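Local coordinates for probable Brix domain-containing ribosomal biogenesis protein (PDB 1W94) that probably takes part in building the ribosome, as an archaeal Imp4-like protein whose Brix domain is thought to bind ribosomal RNA, at residues M2-S7 / W27-R32; V48-E53 / T62-R67; S95-G100 / W121-D126; G72-N77 / C105-L110. All blocks are in the same frame, centred on the assembly; numbering follows the deposited sequence.

Interaction 1. Residues M2-S7 / W27-R32; sequences MLLTTS and WRYINR
Met-2, modelled as selenomethionine, runs alongside the indole of Trp-27 with both side chains pointing the same way. Its CB sits over the five-membered ring, 3.7 Å from the centroid, as a CH-pi contact. The chain then extends along the same face, so that SE lies 4.2 Å from the centroid of the six-membered ring, a Met-aromatic contact. The bend at chi3 (-74°) keeps CE near Trp-27 CZ2. A long, flexible, polarisable chain suits such a flat surface.

Beyond this pair the backbones join in parallel. Leu-4 N donates to Arg-28 O at 2.8 Å, and Ile-30 N to Leu-4 O at 3.1 Å, both nearly along the C=O axis. Leu-4 CD1 meets the edge of the Tyr-29 ring, while on the other face of the sheet Leu-3 CD2 packs on Ile-30 CG1.

Where the strands part, side chains take over. Thr-5 OG1 donates to Ile-30 O at 2.9 Å, and Arg-32 NH1 reaches Thr-6 O at 2.8 Å. A water joins Thr-6 OG1 to Arg-32 N. Helix 12-25 connects the two strands and packs on the face bearing Leu-4 and Tyr-29, completing a beta-alpha-beta unit at one margin of the mixed sheet.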
loop_
_atom_site.group_PDB
_atom_site.type_symbol
_atom_site.label_atom_id
_atom_site.label_comp_id
_atom_site.label_asym_id
_atom_site.label_seq_id
_atom_site.Cartn_x
_atom_site.Cartn_y
_atom_site.Cartn_z
HETATM N N MSE A 2 7.597 7.919 -1.673
HETATM C CA MSE A 2 6.797 8.096 -0.459
HETATM C C MSE A 2 7.467 7.566 0.815
HETATM O O MSE A 2 8.254 6.626 0.752
HETATM C CB MSE A 2 5.455 7.397 -0.630
HETATM C CG MSE A 2 4.267 8.192 -0.137
HETATM SE SE MSE A 2 2.670 7.222 -0.602
HETATM C CE MSE A 2 2.618 7.546 -2.476
ATOM N N LEU A 3 7.185 8.206 1.954
ATOM C CA LEU A 3 7.528 7.639 3.264
ATOM C C LEU A 3 6.298 6.895 3.816
ATOM O O LEU A 3 5.188 7.427 3.807
ATOM C CB LEU A 3 7.994 8.721 4.253
ATOM C CG LEU A 3 8.338 8.345 5.725
ATOM C CD1 LEU A 3 9.309 9.320 6.358
ATOM C CD2 LEU A 3 7.105 8.329 6.579
ATOM N N LEU A 4 6.508 5.688 4.312
ATOM C CA LEU A 4 5.458 4.952 4.969
ATOM C C LEU A 4 5.784 4.822 6.459
ATOM O O LEU A 4 6.931 4.588 6.843
ATOM C CB LEU A 4 5.344 3.561 4.351
ATOM C CG LEU A 4 4.385 2.430 4.748
ATOM C CD1 LEU A 4 4.355 2.094 6.196
ATOM C CD2 LEU A 4 3.008 2.670 4.247
ATOM N N THR A 5 4.731 4.918 7.269
ATOM C CA THR A 5 4.769 4.669 8.700
ATOM C C THR A 5 3.409 4.089 9.125
ATOM O O THR A 5 2.513 3.884 8.292
ATOM C CB THR A 5 5.126 5.962 9.484
ATOM O OG1 THR A 5 5.608 5.626 10.790
ATOM C CG2 THR A 5 3.917 6.933 9.590
ATOM N N THR A 6 3.292 3.798 10.416
ATOM C CA THR A 6 2.077 3.255 11.008
ATOM C C THR A 6 1.472 4.261 11.989
ATOM O O THR A 6 2.069 5.292 12.283
ATOM C CB THR A 6 2.378 1.968 11.838
ATOM O OG1 THR A 6 3.221 2.296 12.965
ATOM C CG2 THR A 6 3.043 0.888 10.979
ATOM N N SER A 7 0.285 3.946 12.489
ATOM C CA SER A 7 -0.278 4.588 13.655
ATOM C C SER A 7 0.623 4.305 14.889
ATOM O O SER A 7 1.457 3.400 14.861
ATOM C CB SER A 7 -1.687 4.042 13.881
ATOM O OG SER A 7 -1.721 2.622 13.769
ATOM N N TRP A 27 9.221 2.289 -0.904
ATOM C CA TRP A 27 8.943 3.487 -0.112
ATOM C C TRP A 27 9.868 3.468 1.116
ATOM O O TRP A 27 10.177 2.403 1.610
ATOM C CB TRP A 27 7.496 3.484 0.350
ATOM C CG TRP A 27 6.475 3.654 -0.758
ATOM C CD1 TRP A 27 6.686 4.184 -2.009
ATOM C CD2 TRP A 27 5.081 3.357 -0.678
ATOM N NE1 TRP A 27 5.506 4.197 -2.717
ATOM C CE2 TRP A 27 4.505 3.696 -1.926
ATOM C CE3 TRP A 27 4.260 2.806 0.321
ATOM C CZ2 TRP A 27 3.146 3.531 -2.195
ATOM C CZ3 TRP A 27 2.897 2.628 0.049
ATOM C CH2 TRP A 27 2.355 2.993 -1.200
ATOM N N ARG A 28 10.339 4.614 1.589
ATOM C CA ARG A 28 11.118 4.612 2.836
ATOM C C ARG A 28 10.237 4.339 4.071
ATOM O O ARG A 28 9.204 4.988 4.254
ATOM C CB ARG A 28 11.860 5.929 3.002
ATOM C CG ARG A 28 12.367 6.141 4.411
ATOM C CD ARG A 28 13.510 7.125 4.415
ATOM N NE ARG A 28 13.065 8.511 4.344
ATOM C CZ ARG A 28 13.038 9.341 5.387
ATOM N NH1 ARG A 28 13.410 8.908 6.597
ATOM N NH2 ARG A 28 12.627 10.604 5.221
ATOM N N TYR A 29 10.638 3.376 4.908
ATOM C CA TYR A 29 9.876 3.056 6.127
ATOM C C TYR A 29 10.513 3.642 7.383
ATOM O O TYR A 29 11.721 3.496 7.594
ATOM C CB TYR A 29 9.742 1.549 6.310
ATOM C CG TYR A 29 9.018 1.149 7.574
ATOM C CD1 TYR A 29 7.618 1.163 7.618
ATOM C CD2 TYR A 29 9.721 0.771 8.721
ATOM C CE1 TYR A 29 6.928 0.803 8.755
ATOM C CE2 TYR A 29 9.035 0.415 9.884
ATOM C CZ TYR A 29 7.624 0.427 9.876
ATOM O OH TYR A 29 6.914 0.084 10.992
ATOM N N ILE A 30 9.706 4.277 8.235
ATOM C CA ILE A 30 10.195 4.712 9.558
ATOM C C ILE A 30 9.287 4.233 10.684
ATOM O O ILE A 30 8.069 4.199 10.528
ATOM C CB ILE A 30 10.346 6.252 9.657
ATOM C CG1 ILE A 30 9.003 6.949 9.435
ATOM C CG2 ILE A 30 11.430 6.754 8.670
ATOM C CD1 ILE A 30 8.914 8.360 10.012
ATOM N N ASN A 31 9.879 3.895 11.830
ATOM C CA ASN A 31 9.079 3.544 12.996
ATOM C C ASN A 31 8.369 4.800 13.468
ATOM O O ASN A 31 8.956 5.907 13.529
ATOM C CB ASN A 31 9.935 2.925 14.135
ATOM C CG ASN A 31 10.511 1.536 13.764
ATOM O OD1 ASN A 31 9.774 0.605 13.405
ATOM N ND2 ASN A 31 11.830 1.392 13.884
ATOM N N ARG A 32 7.119 4.631 13.845
ATOM C CA ARG A 32 6.317 5.785 14.174
ATOM C C ARG A 32 6.752 6.378 15.499
ATOM O O ARG A 32 6.695 7.603 15.691
ATOM C CB ARG A 32 4.836 5.417 14.172
ATOM C CG ARG A 32 3.870 6.557 14.574
ATOM C CD ARG A 32 3.929 7.737 13.613
ATOM N NE ARG A 32 2.984 8.797 13.989
ATOM C CZ ARG A 32 1.714 8.858 13.603
ATOM N NH1 ARG A 32 1.203 7.907 12.812
ATOM N NH2 ARG A 32 0.949 9.881 13.994
HETATM O O HOH W 1 5.812 2.203 13.293
#

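Interaction 2. Residues V48-E53 / T62-R67; sequences VAVVSE and TFLDER
Four backbone hydrogen bonds, in two reciprocal pairs, tie strand 48-53 to the antiparallel strand 62-64. The shortest runs from Leu-64 N to Val-48 O, 2.7 Å and almost straight at 176°. Its return partner, Val-48 N to Leu-64 O, is longer at 3.1 Å, with the donor above the carbonyl plane. Val-50 and Thr-62 exchange a more even pair, each bond 2.9 Å long.

A water extends this network. The short hydroxyl side chains of Ser-52 and Thr-62 reach it through their OG and OG1 atoms, and it donates to Val-50 O, giving this carbonyl a second donor besides Thr-62 N.

Packing follows the alternation of the strands. On one face Leu-64 CD2 touches Val-48 CG2 at 3.8 Å and Val-50 CG2 at 4.0 Å, one methyl serving two valines, while helix 37-44 also packs on both valines. On the other face Ala-49 and Phe-63 form the non-hydrogen-bonded pair. The small Ala-49 CB lies 4.0 Å from Phe-63 CD2, and the ring is also touched by Ile-74.

Val-48, Val-50, Thr-62 and Leu-64 thus satisfy one another's backbone groups, whereas Ala-49 and Phe-63 turn theirs to strands 3-6 and 70-80, so apolar side chains can be buried on both faces.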
loop_
_atom_site.group_PDB
_atom_site.type_symbol
_atom_site.label_atom_id
_atom_site.label_comp_id
_atom_site.label_asym_id
_atom_site.label_seq_id
_atom_site.Cartn_x
_atom_site.Cartn_y
_atom_site.Cartn_z
ATOM N N VAL A 48 3.485 11.172 2.371
ATOM C CA VAL A 48 3.465 10.033 3.290
ATOM C C VAL A 48 2.187 9.189 3.207
ATOM O O VAL A 48 1.106 9.709 2.869
ATOM C CB VAL A 48 3.844 10.424 4.768
ATOM C CG1 VAL A 48 4.327 11.872 4.911
ATOM C CG2 VAL A 48 2.753 10.069 5.818
ATOM N N ALA A 49 2.333 7.893 3.502
ATOM C CA ALA A 49 1.223 6.983 3.762
ATOM C C ALA A 49 1.349 6.483 5.210
ATOM O O ALA A 49 2.474 6.160 5.682
ATOM C CB ALA A 49 1.263 5.771 2.807
ATOM N N VAL A 50 0.202 6.426 5.894
ATOM C CA VAL A 50 0.108 5.925 7.258
ATOM C C VAL A 50 -0.801 4.677 7.258
ATOM O O VAL A 50 -1.963 4.750 6.864
ATOM C CB VAL A 50 -0.447 7.000 8.233
ATOM C CG1 VAL A 50 -0.382 6.506 9.661
ATOM C CG2 VAL A 50 0.351 8.280 8.119
ATOM N N VAL A 51 -0.251 3.537 7.679
ATOM C CA VAL A 51 -1.076 2.364 7.903
ATOM C C VAL A 51 -1.600 2.440 9.326
ATOM O O VAL A 51 -0.819 2.341 10.289
ATOM C CB VAL A 51 -0.311 1.033 7.701
ATOM C CG1 VAL A 51 -1.294 -0.190 7.880
ATOM C CG2 VAL A 51 0.426 1.007 6.325
ATOM N N SER A 52 -2.904 2.609 9.467
ATOM C CA SER A 52 -3.527 2.536 10.789
ATOM C C SER A 52 -4.289 1.219 11.000
ATOM O O SER A 52 -4.594 0.506 10.032
ATOM C CB SER A 52 -4.426 3.771 11.072
ATOM O OG SER A 52 -5.359 3.973 10.025
ATOM N N GLU A 53 -4.559 0.901 12.269
ATOM C CA GLU A 53 -5.224 -0.334 12.653
ATOM C C GLU A 53 -6.544 -0.104 13.343
ATOM O O GLU A 53 -6.816 0.982 13.851
ATOM C CB GLU A 53 -4.415 -1.156 13.650
ATOM C CG GLU A 53 -2.974 -0.830 13.836
ATOM C CD GLU A 53 -2.437 -1.521 15.095
ATOM O OE1 GLU A 53 -2.809 -1.090 16.198
ATOM O OE2 GLU A 53 -1.665 -2.490 14.979
ATOM N N THR A 62 -3.809 5.766 4.864
ATOM C CA THR A 62 -4.128 7.154 4.571
ATOM C C THR A 62 -2.996 7.821 3.823
ATOM O O THR A 62 -1.849 7.702 4.227
ATOM C CB THR A 62 -4.427 7.871 5.895
ATOM O OG1 THR A 62 -5.591 7.254 6.460
ATOM C CG2 THR A 62 -4.642 9.371 5.714
ATOM N N PHE A 63 -3.304 8.521 2.742
ATOM C CA PHE A 63 -2.252 9.144 1.954
ATOM C C PHE A 63 -2.254 10.663 2.121
ATOM O O PHE A 63 -3.274 11.310 1.923
ATOM C CB PHE A 63 -2.383 8.772 0.459
ATOM C CG PHE A 63 -2.330 7.301 0.209
ATOM C CD1 PHE A 63 -3.462 6.507 0.387
ATOM C CD2 PHE A 63 -1.143 6.706 -0.215
ATOM C CE1 PHE A 63 -3.407 5.118 0.166
ATOM C CE2 PHE A 63 -1.069 5.334 -0.444
ATOM C CZ PHE A 63 -2.195 4.548 -0.274
ATOM N N LEU A 64 -1.098 11.214 2.468
ATOM C CA LEU A 64 -0.931 12.653 2.626
ATOM C C LEU A 64 0.023 13.237 1.612
ATOM O O LEU A 64 0.992 12.586 1.234
ATOM C CB LEU A 64 -0.370 12.994 4.012
ATOM C CG LEU A 64 -1.158 12.731 5.297
ATOM C CD1 LEU A 64 -2.669 12.961 5.176
ATOM C CD2 LEU A 64 -0.841 11.372 5.827
ATOM N N ASP A 65 -0.246 14.471 1.193
ATOM C CA ASP A 65 0.709 15.182 0.367
ATOM C C ASP A 65 1.782 15.785 1.274
ATOM O O ASP A 65 1.678 15.706 2.506
ATOM C CB ASP A 65 0.043 16.206 -0.568
ATOM C CG ASP A 65 -0.609 17.376 0.166
ATOM O OD1 ASP A 65 -1.654 17.834 -0.350
ATOM O OD2 ASP A 65 -0.096 17.873 1.208
ATOM N N GLU A 66 2.804 16.383 0.675
ATOM C CA GLU A 66 3.936 16.859 1.461
ATOM C C GLU A 66 3.575 17.915 2.520
ATOM O O GLU A 66 4.270 18.037 3.535
ATOM C CB GLU A 66 5.100 17.308 0.564
ATOM C CG GLU A 66 4.850 18.548 -0.298
ATOM N N ARG A 67 2.506 18.680 2.277
ATOM C CA ARG A 67 2.028 19.669 3.256
ATOM C C ARG A 67 1.000 19.114 4.219
ATOM O O ARG A 67 0.473 19.839 5.051
ATOM C CB ARG A 67 1.498 20.963 2.615
ATOM C CG ARG A 67 1.345 20.964 1.105
HETATM O O HOH W 2 -4.445 5.444 8.115
#

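Interaction 3. Residues S95-G100 / W121-D126; sequences SSCPPG and WSIRTD
One direct hydrogen bond joins the loop 95-100 to strand 121-124. Ser-95 N donates to Trp-121 O at 3.0 Å, nearly along the C=O axis, next to the parallel pairing of strand 93-94 with strand 120-124.

After that bond a water takes over. It donates to Ser-96 O at 2.7 Å, accepts from Ile-123 N at 2.8 Å and accepts a longer bond from Ser-95 OG, which chi1 (47°) brings to it. The water thus bridges the backbones where they have moved too far apart to bond directly, and the short Ser-95 side chain can reach it while its own N bonds Trp-121 O.

Apolar contact gathers on Ile-123, whose beta-branched side chain projects toward the loop. Its CG2, anti to the backbone N, meets Pro-98 CD at 4.2 Å, the two side chains crossing obliquely. Its other branch carries CD1 to 4.3 Å from Cys-97 SG. Trp-131 touches both Pro-98 and Ile-123 from the next strand. Pro-98 offers a compact apolar ring without a backbone N-H to satisfy.

Cys-97 is joined by a disulfide to Cys-105, tying the loop to the helix it leads into. Strand 93-94, helix 102-108 and strand 111-112, which returns parallel beside 93-94, make a beta-alpha-beta unit at the sheet's other margin, and the contact lies within its first connection.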
loop_
_atom_site.group_PDB
_atom_site.type_symbol
_atom_site.label_atom_id
_atom_site.label_comp_id
_atom_site.label_asym_id
_atom_site.label_seq_id
_atom_site.Cartn_x
_atom_site.Cartn_y
_atom_site.Cartn_z
ATOM N N SER A 95 -1.189 -3.735 -14.143
ATOM C CA SER A 95 -1.515 -4.200 -15.474
ATOM C C SER A 95 -2.699 -3.434 -16.088
ATOM O O SER A 95 -2.741 -3.250 -17.302
ATOM C CB SER A 95 -1.699 -5.729 -15.517
ATOM O OG SER A 95 -2.526 -6.210 -14.469
ATOM N N SER A 96 -3.601 -2.941 -15.241
ATOM C CA SER A 96 -4.813 -2.236 -15.658
ATOM C C SER A 96 -5.537 -1.764 -14.408
ATOM O O SER A 96 -5.538 -2.480 -13.402
ATOM C CB SER A 96 -5.751 -3.173 -16.450
ATOM O OG SER A 96 -6.972 -2.530 -16.807
ATOM N N CYS A 97 -6.150 -0.578 -14.467
ATOM C CA CYS A 97 -7.108 -0.147 -13.443
ATOM C C CYS A 97 -8.493 -0.055 -14.071
ATOM O O CYS A 97 -8.859 0.981 -14.618
ATOM C CB CYS A 97 -6.712 1.180 -12.750
ATOM S SG CYS A 97 -4.912 1.408 -12.519
ATOM N N PRO A 98 -9.279 -1.146 -13.989
ATOM C CA PRO A 98 -10.623 -1.144 -14.586
ATOM C C PRO A 98 -11.505 -0.001 -14.032
ATOM O O PRO A 98 -11.219 0.537 -12.947
ATOM C CB PRO A 98 -11.166 -2.534 -14.229
ATOM C CG PRO A 98 -10.311 -3.000 -13.077
ATOM C CD PRO A 98 -8.972 -2.423 -13.316
ATOM N N PRO A 99 -12.539 0.414 -14.783
ATOM C CA PRO A 99 -13.357 1.546 -14.341
ATOM C C PRO A 99 -13.890 1.380 -12.920
ATOM O O PRO A 99 -14.335 0.308 -12.541
ATOM C CB PRO A 99 -14.498 1.573 -15.373
ATOM C CG PRO A 99 -13.883 1.006 -16.593
ATOM C CD PRO A 99 -13.011 -0.107 -16.080
ATOM N N GLY A 100 -13.762 2.433 -12.128
ATOM C CA GLY A 100 -14.066 2.367 -10.722
ATOM C C GLY A 100 -12.882 2.121 -9.815
ATOM O O GLY A 100 -13.015 2.274 -8.624
ATOM N N TRP A 121 1.200 -5.048 -10.019
ATOM C CA TRP A 121 -0.077 -5.316 -9.395
ATOM C C TRP A 121 -1.145 -5.718 -10.405
ATOM O O TRP A 121 -1.179 -5.264 -11.568
ATOM C CB TRP A 121 -0.567 -4.120 -8.569
ATOM C CG TRP A 121 0.319 -3.768 -7.422
ATOM C CD1 TRP A 121 1.357 -2.899 -7.442
ATOM C CD2 TRP A 121 0.252 -4.288 -6.081
ATOM N NE1 TRP A 121 1.937 -2.825 -6.192
ATOM C CE2 TRP A 121 1.279 -3.674 -5.346
ATOM C CE3 TRP A 121 -0.565 -5.244 -5.437
ATOM C CZ2 TRP A 121 1.510 -3.956 -3.991
ATOM C CZ3 TRP A 121 -0.348 -5.501 -4.059
ATOM C CH2 TRP A 121 0.679 -4.887 -3.378
ATOM N N SER A 122 -2.019 -6.600 -9.943
ATOM C CA SER A 122 -3.199 -6.974 -10.675
ATOM C C SER A 122 -4.374 -6.496 -9.819
ATOM O O SER A 122 -4.405 -6.785 -8.624
ATOM C CB SER A 122 -3.214 -8.486 -10.782
ATOM O OG SER A 122 -4.177 -8.923 -11.690
ATOM N N ILE A 123 -5.308 -5.758 -10.412
ATOM C CA ILE A 123 -6.540 -5.332 -9.748
ATOM C C ILE A 123 -7.725 -6.049 -10.328
ATOM O O ILE A 123 -7.908 -6.079 -11.556
ATOM C CB ILE A 123 -6.780 -3.837 -9.907
ATOM C CG1 ILE A 123 -5.670 -3.064 -9.192
ATOM C CG2 ILE A 123 -8.185 -3.440 -9.341
ATOM C CD1 ILE A 123 -5.608 -1.580 -9.543
ATOM N N ARG A 124 -8.534 -6.666 -9.471
ATOM C CA ARG A 124 -9.728 -7.319 -9.978
ATOM C C ARG A 124 -10.916 -7.227 -9.031
ATOM O O ARG A 124 -10.750 -6.897 -7.868
ATOM C CB ARG A 124 -9.430 -8.772 -10.365
ATOM C CG ARG A 124 -9.678 -9.790 -9.264
ATOM C CD ARG A 124 -8.404 -10.351 -8.709
ATOM N NE ARG A 124 -8.625 -11.563 -7.907
ATOM C CZ ARG A 124 -7.653 -12.258 -7.323
ATOM N NH1 ARG A 124 -6.381 -11.876 -7.457
ATOM N NH2 ARG A 124 -7.951 -13.336 -6.609
ATOM N N THR A 125 -12.113 -7.541 -9.540
ATOM C CA THR A 125 -13.312 -7.581 -8.696
ATOM C C THR A 125 -13.340 -8.890 -7.901
ATOM O O THR A 125 -12.592 -9.834 -8.201
ATOM C CB THR A 125 -14.613 -7.436 -9.515
ATOM O OG1 THR A 125 -14.728 -8.542 -10.418
ATOM C CG2 THR A 125 -14.632 -6.108 -10.295
ATOM N N ASP A 126 -14.199 -8.925 -6.889
ATOM C CA ASP A 126 -14.289 -10.052 -5.961
ATOM C C ASP A 126 -15.734 -10.174 -5.483
ATOM O O ASP A 126 -16.473 -9.204 -5.526
ATOM C CB ASP A 126 -13.365 -9.803 -4.757
ATOM C CG ASP A 126 -13.223 -11.032 -3.864
ATOM O OD1 ASP A 126 -12.512 -11.999 -4.272
ATOM O OD2 ASP A 126 -13.819 -11.033 -2.755
HETATM O O HOH W 3 -5.328 -5.204 -13.115
#

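Interaction 4. Residues G72-N77 / C105-L110; sequences GYILFN and CNLMGL
Leu-107 and Ile-74 slide past each other in opposite directions, the leucine reaching from helix 102-108 toward the sheet and the isoleucine rising from strand 70-80. Leu-107 CD1 comes to 4.0 Å from Ile-74 CG1. The other leucine branch, CD2, lies over bare backbone: lacking a side chain, Gly-72 lets Leu-107 CD2 approach its CA to 3.7 Å, so glycine fits here by giving the leucine direct access to the strand.

Met-108, a selenomethionine in the model, crosses Ile-74 at about a right angle. Its chain is extended through chi2 (178°) and turns at chi3 (70°), with SE 4.1 Å from Ile-74 CD1. Ile-74 therefore meets a different helix residue with each successive atom of its longer branch. Phe-63 touches both Ile-74 and Met-108, and Val-154 touches Leu-107, extending the packing across adjacent strands.

The helix ends in a Schellman motif. Gly-109 has positive phi (70°), readily adopted without a side chain, and Leu-110 N donates back to Cys-105 O at 2.9 Å.

No hydrogen bond crosses between strand and helix segments. Their association rests on dispersion and the burial of aliphatic surface, while Arg-71 supplies nearby polar attachment by donating to the carbonyls of Asn-106 and Leu-107.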
loop_
_atom_site.group_PDB
_atom_site.type_symbol
_atom_site.label_atom_id
_atom_site.label_comp_id
_atom_site.label_asym_id
_atom_site.label_seq_id
_atom_site.Cartn_x
_atom_site.Cartn_y
_atom_site.Cartn_z
ATOM N N GLY A 72 -6.389 11.002 0.133
ATOM C CA GLY A 72 -7.352 9.921 0.121
ATOM C C GLY A 72 -6.957 8.783 1.054
ATOM O O GLY A 72 -5.982 8.866 1.807
ATOM N N TYR A 73 -7.750 7.724 1.050
ATOM C CA TYR A 73 -7.465 6.604 1.942
ATOM C C TYR A 73 -8.040 5.330 1.378
ATOM O O TYR A 73 -8.942 5.365 0.527
ATOM C CB TYR A 73 -7.963 6.881 3.393
ATOM C CG TYR A 73 -9.465 7.052 3.531
ATOM C CD1 TYR A 73 -10.295 5.927 3.638
ATOM C CD2 TYR A 73 -10.055 8.309 3.537
ATOM C CE1 TYR A 73 -11.687 6.051 3.755
ATOM C CE2 TYR A 73 -11.468 8.452 3.664
ATOM C CZ TYR A 73 -12.277 7.304 3.759
ATOM O OH TYR A 73 -13.672 7.382 3.902
ATOM N N ILE A 74 -7.485 4.208 1.821
ATOM C CA ILE A 74 -7.990 2.887 1.417
ATOM C C ILE A 74 -8.330 2.134 2.701
ATOM O O ILE A 74 -7.502 2.097 3.632
ATOM C CB ILE A 74 -6.886 2.072 0.648
ATOM C CG1 ILE A 74 -6.450 2.760 -0.648
ATOM C CG2 ILE A 74 -7.370 0.650 0.323
ATOM C CD1 ILE A 74 -5.226 2.097 -1.310
ATOM N N LEU A 75 -9.517 1.523 2.744
ATOM C CA LEU A 75 -9.879 0.572 3.822
ATOM C C LEU A 75 -9.714 -0.825 3.276
ATOM O O LEU A 75 -10.207 -1.122 2.182
ATOM C CB LEU A 75 -11.330 0.753 4.292
ATOM C CG LEU A 75 -11.788 2.168 4.621
ATOM C CD1 LEU A 75 -13.299 2.172 4.935
ATOM C CD2 LEU A 75 -10.954 2.775 5.786
ATOM N N PHE A 76 -9.013 -1.667 4.035
ATOM C CA PHE A 76 -8.593 -2.985 3.559
ATOM C C PHE A 76 -8.303 -3.990 4.676
ATOM O O PHE A 76 -8.181 -3.625 5.831
ATOM C CB PHE A 76 -7.335 -2.862 2.678
ATOM C CG PHE A 76 -6.068 -2.654 3.465
ATOM C CD1 PHE A 76 -5.108 -3.652 3.542
ATOM C CD2 PHE A 76 -5.854 -1.452 4.164
ATOM C CE1 PHE A 76 -3.952 -3.460 4.315
ATOM C CE2 PHE A 76 -4.727 -1.246 4.924
ATOM C CZ PHE A 76 -3.756 -2.256 5.007
ATOM N N ASN A 77 -8.193 -5.264 4.304
ATOM C CA ASN A 77 -7.583 -6.284 5.143
ATOM C C ASN A 77 -6.386 -6.838 4.369
ATOM O O ASN A 77 -6.489 -7.066 3.155
ATOM C CB ASN A 77 -8.545 -7.446 5.385
ATOM C CG ASN A 77 -9.794 -7.031 6.080
ATOM O OD1 ASN A 77 -9.754 -6.254 7.034
ATOM N ND2 ASN A 77 -10.925 -7.561 5.636
ATOM N N CYS A 105 -4.963 3.355 -8.068
ATOM C CA CYS A 105 -3.736 3.606 -8.779
ATOM C C CYS A 105 -3.170 5.011 -8.485
ATOM O O CYS A 105 -1.955 5.163 -8.335
ATOM C CB CYS A 105 -3.924 3.332 -10.296
ATOM S SG CYS A 105 -4.442 1.581 -10.518
ATOM N N ASN A 106 -4.045 6.019 -8.422
ATOM C CA ASN A 106 -3.617 7.386 -8.169
ATOM C C ASN A 106 -3.021 7.553 -6.778
ATOM O O ASN A 106 -1.944 8.146 -6.634
ATOM C CB ASN A 106 -4.772 8.371 -8.434
ATOM C CG ASN A 106 -5.054 8.539 -9.921
ATOM O OD1 ASN A 106 -4.133 8.519 -10.752
ATOM N ND2 ASN A 106 -6.320 8.721 -10.264
ATOM N N LEU A 107 -3.676 6.976 -5.763
ATOM C CA LEU A 107 -3.197 7.089 -4.387
ATOM C C LEU A 107 -1.815 6.454 -4.234
ATOM O O LEU A 107 -0.907 7.041 -3.670
ATOM C CB LEU A 107 -4.174 6.410 -3.424
ATOM C CG LEU A 107 -5.484 7.187 -3.217
ATOM C CD1 LEU A 107 -6.432 6.325 -2.357
ATOM C CD2 LEU A 107 -5.209 8.550 -2.593
HETATM N N MSE A 108 -1.654 5.261 -4.779
HETATM C CA MSE A 108 -0.429 4.499 -4.580
HETATM C C MSE A 108 0.668 4.833 -5.572
HETATM O O MSE A 108 1.781 4.295 -5.460
HETATM C CB MSE A 108 -0.738 3.012 -4.622
HETATM C CG MSE A 108 -1.530 2.614 -3.402
HETATM SE SE MSE A 108 -1.991 0.803 -3.427
HETATM C CE MSE A 108 -0.167 -0.083 -3.116
ATOM N N GLY A 109 0.352 5.696 -6.525
ATOM C CA GLY A 109 1.312 6.140 -7.519
ATOM C C GLY A 109 1.675 5.027 -8.493
ATOM O O GLY A 109 2.817 4.928 -8.898
ATOM N N LEU A 110 0.718 4.184 -8.866
ATOM C CA LEU A 110 1.029 3.085 -9.785
ATOM C C LEU A 110 0.974 3.562 -11.234
ATOM O O LEU A 110 0.185 4.423 -11.550
ATOM C CB LEU A 110 0.062 1.926 -9.563
ATOM C CG LEU A 110 0.004 1.475 -8.114
ATOM C CD1 LEU A 110 -0.979 0.339 -8.023
ATOM C CD2 LEU A 110 1.403 1.015 -7.629
#

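How the interactions relate
Interactions 1, 2 and 4 adjoin one another along the mixed sheet. Strands 3-6 and 48-54 join the first two, with Leu-3 O 2.9 Å from Ala-49 N and Thr-5 O 2.9 Å from Val-51 N, both probable hydrogen bonds. Strand 57-64 then meets strand 70-80, bringing Phe-63 N to 2.9 Å from Gly-72 O. The helix end of interaction 4 also reaches back to interaction 1, where Trp-27 CZ2 packs 3.6 Å from Met-108 O. Interaction 3 lies across the chain's centre from interactions 1 and 2, its centre about 26 Å from that of interaction 1, but the Cys-97 SG to Cys-105 SG disulfide, 2.1 Å, bonds it directly to interaction 4.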